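Local coordinates for protein oxidoreductase, Gfo/Idh/MocA family (Pseudomonas syringae pv. tomato, PDB 3DTY) that is a magnesium-binding oxidoreductase of the Gfo/Idh/MocA family that probably uses a nicotinamide dinucleotide bound to its Rossmann domain, at residues G96-I101 and E115-F120. Sequence-based numbering, arbitrary orientation.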
loop_
_atom_site.group_PDB
_atom_site.type_symbol
_atom_site.label_atom_id
_atom_site.label_comp_id
_atom_site.label_asym_id
_atom_site.label_seq_id
_atom_site.Cartn_x
_atom_site.Cartn_y
_atom_site.Cartn_z
ATOM N N GLY A 96 21.585 30.640 -11.330
ATOM C CA GLY A 96 22.567 31.327 -12.149
ATOM C C GLY A 96 23.703 31.988 -11.384
ATOM O O GLY A 96 24.742 32.301 -11.960
ATOM N N THR A 97 23.529 32.192 -10.086
ATOM C CA THR A 97 24.560 32.853 -9.293
ATOM C C THR A 97 25.482 31.892 -8.552
ATOM O O THR A 97 26.518 32.298 -8.028
ATOM C CB THR A 97 23.941 33.771 -8.237
ATOM O OG1 THR A 97 23.188 32.973 -7.318
ATOM C CG2 THR A 97 23.024 34.797 -8.881
ATOM N N HIS A 98 25.102 30.623 -8.505
ATOM C CA HIS A 98 25.886 29.633 -7.784
ATOM C C HIS A 98 27.363 29.583 -8.160
ATOM O O HIS A 98 28.236 29.516 -7.288
ATOM C CB HIS A 98 25.248 28.257 -7.954
ATOM C CG HIS A 98 23.880 28.156 -7.354
ATOM N ND1 HIS A 98 23.145 26.988 -7.360
ATOM C CD2 HIS A 98 23.110 29.079 -6.728
ATOM C CE1 HIS A 98 21.985 27.198 -6.764
ATOM N NE2 HIS A 98 21.939 28.460 -6.369
ATOM N N TYR A 99 27.652 29.629 -9.452
ATOM C CA TYR A 99 29.037 29.566 -9.883
ATOM C C TYR A 99 29.920 30.692 -9.355
ATOM O O TYR A 99 30.972 30.432 -8.772
ATOM C CB TYR A 99 29.138 29.549 -11.403
ATOM C CG TYR A 99 30.565 29.686 -11.873
ATOM C CD1 TYR A 99 31.450 28.618 -11.776
ATOM C CD2 TYR A 99 31.043 30.897 -12.370
ATOM C CE1 TYR A 99 32.782 28.744 -12.166
ATOM C CE2 TYR A 99 32.378 31.039 -12.760
ATOM C CZ TYR A 99 33.239 29.953 -12.653
ATOM O OH TYR A 99 34.556 30.076 -13.025
ATOM N N SER A 100 29.503 31.937 -9.567
ATOM C CA SER A 100 30.312 33.077 -9.135
ATOM C C SER A 100 30.428 33.203 -7.622
ATOM O O SER A 100 31.495 33.519 -7.099
ATOM C CB SER A 100 29.757 34.371 -9.726
ATOM O OG SER A 100 28.389 34.514 -9.405
ATOM N N ILE A 101 29.337 32.948 -6.913
ATOM C CA ILE A 101 29.380 33.053 -5.464
ATOM C C ILE A 101 30.269 31.961 -4.873
ATOM O O ILE A 101 31.090 32.233 -4.003
ATOM C CB ILE A 101 27.962 32.996 -4.867
ATOM C CG1 ILE A 101 27.159 34.196 -5.386
ATOM C CG2 ILE A 101 28.031 33.001 -3.351
ATOM C CD1 ILE A 101 25.728 34.271 -4.899
ATOM N N GLU A 115 23.426 25.119 -2.894
ATOM C CA GLU A 115 22.144 24.541 -3.245
ATOM C C GLU A 115 22.364 24.058 -4.669
ATOM O O GLU A 115 22.945 24.781 -5.481
ATOM C CB GLU A 115 21.056 25.620 -3.213
ATOM C CG GLU A 115 19.667 25.163 -3.656
ATOM C CD GLU A 115 19.065 24.108 -2.735
ATOM O OE1 GLU A 115 19.368 24.134 -1.527
ATOM O OE2 GLU A 115 18.271 23.266 -3.211
ATOM N N LYS A 116 21.950 22.836 -4.983
ATOM C CA LYS A 116 22.150 22.373 -6.343
ATOM C C LYS A 116 21.301 23.235 -7.271
ATOM O O LYS A 116 20.304 23.821 -6.851
ATOM C CB LYS A 116 21.803 20.878 -6.487
ATOM C CG LYS A 116 20.755 20.347 -5.527
ATOM C CD LYS A 116 19.351 20.660 -5.992
ATOM C CE LYS A 116 19.014 19.885 -7.259
ATOM N NZ LYS A 116 17.655 20.230 -7.738
ATOM N N PRO A 117 21.736 23.387 -8.530
ATOM C CA PRO A 117 22.957 22.753 -9.024
ATOM C C PRO A 117 24.175 23.585 -8.644
ATOM O O PRO A 117 24.051 24.738 -8.234
ATOM C CB PRO A 117 22.734 22.720 -10.525
ATOM C CG PRO A 117 22.058 24.037 -10.756
ATOM C CD PRO A 117 21.038 24.094 -9.620
ATOM N N LEU A 118 25.351 22.987 -8.780
ATOM C CA LEU A 118 26.598 23.666 -8.467
ATOM C C LEU A 118 26.817 24.812 -9.452
ATOM O O LEU A 118 27.285 25.889 -9.088
ATOM C CB LEU A 118 27.753 22.680 -8.571
ATOM C CG LEU A 118 29.126 23.273 -8.292
ATOM C CD1 LEU A 118 29.190 23.757 -6.852
ATOM C CD2 LEU A 118 30.184 22.218 -8.558
ATOM N N CYS A 119 26.475 24.557 -10.709
ATOM C CA CYS A 119 26.616 25.541 -11.772
ATOM C C CYS A 119 25.950 24.969 -13.022
ATOM O O CYS A 119 25.262 23.946 -12.943
ATOM C CB CYS A 119 28.100 25.845 -12.020
ATOM S SG CYS A 119 29.152 24.378 -12.198
ATOM N N PHE A 120 26.143 25.612 -14.168
ATOM C CA PHE A 120 25.508 25.146 -15.397
ATOM C C PHE A 120 26.382 24.374 -16.378
ATOM O O PHE A 120 25.884 23.502 -17.096
ATOM C CB PHE A 120 24.862 26.321 -16.131
ATOM C CG PHE A 120 23.708 26.938 -15.394
ATOM C CD1 PHE A 120 22.850 26.148 -14.632
ATOM C CD2 PHE A 120 23.453 28.302 -15.492
ATOM C CE1 PHE A 120 21.750 26.704 -13.985
ATOM C CE2 PHE A 120 22.356 28.873 -14.851
ATOM C CZ PHE A 120 21.501 28.074 -14.091
#
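The ND1 hydrogen of His-98 goes to the carbonyl oxygen of Pro-117, with ND1 and O 2.6 Å apart, an example of a helix side chain bonding to the backbone of an irregular segment. It is almost straight, with an N-H...O angle of 173°, and the oxygen lies practically in the ring plane. With CG anti to its own carbonyl carbon (chi1 -64°), the His-98 side chain points from the helix toward the 115-120 backbone. On the other side of CE1, NE2 bonds to the carbonyl oxygen of Thr-93, so both nitrogens are engaged and the rotation of the ring is fixed. Other carbonyls crowd the same side chain: Glu-115 O approaches CE1 to 2.9 Å, and Leu-118 O lies 3.3 Å from CB. Since carbonyl oxygens only accept, the pattern is consistent with a doubly protonated, positively charged imidazole, which Glu-115 O would further stabilise, though the hydrogens are not seen. The backbone bends through a cis peptide bond between Lys-116 and Pro-117, within the Glu-Lys-Pro motif of this family, whose lysine is catalytic in several relatives; a role for Lys-116 here is only inferred.

Further along, the contact becomes apolar. Tyr-99 CB meets Cys-119 CB at 3.9 Å, while the phenol, with CG anti to the backbone N (chi1 172°), leads away and its OH is hydrogen-bonded to Asn-127 ND2, making Tyr-99 a second-shell residue of the magnesium site that Asn-127 forms with Glu-123. Phe-120 brings the CE2 corner of its ring to within 3.7 Å of Gly-96 CA.

The contact lies at the C-terminal ends of strands 88-92 and 111-114, neighbours in the parallel Rossmann sheet, which lead into helices 98-107 and 122-134. Leu-118 and Cys-119 pack against the latter helix, whereas His-98 rests on Ile-91.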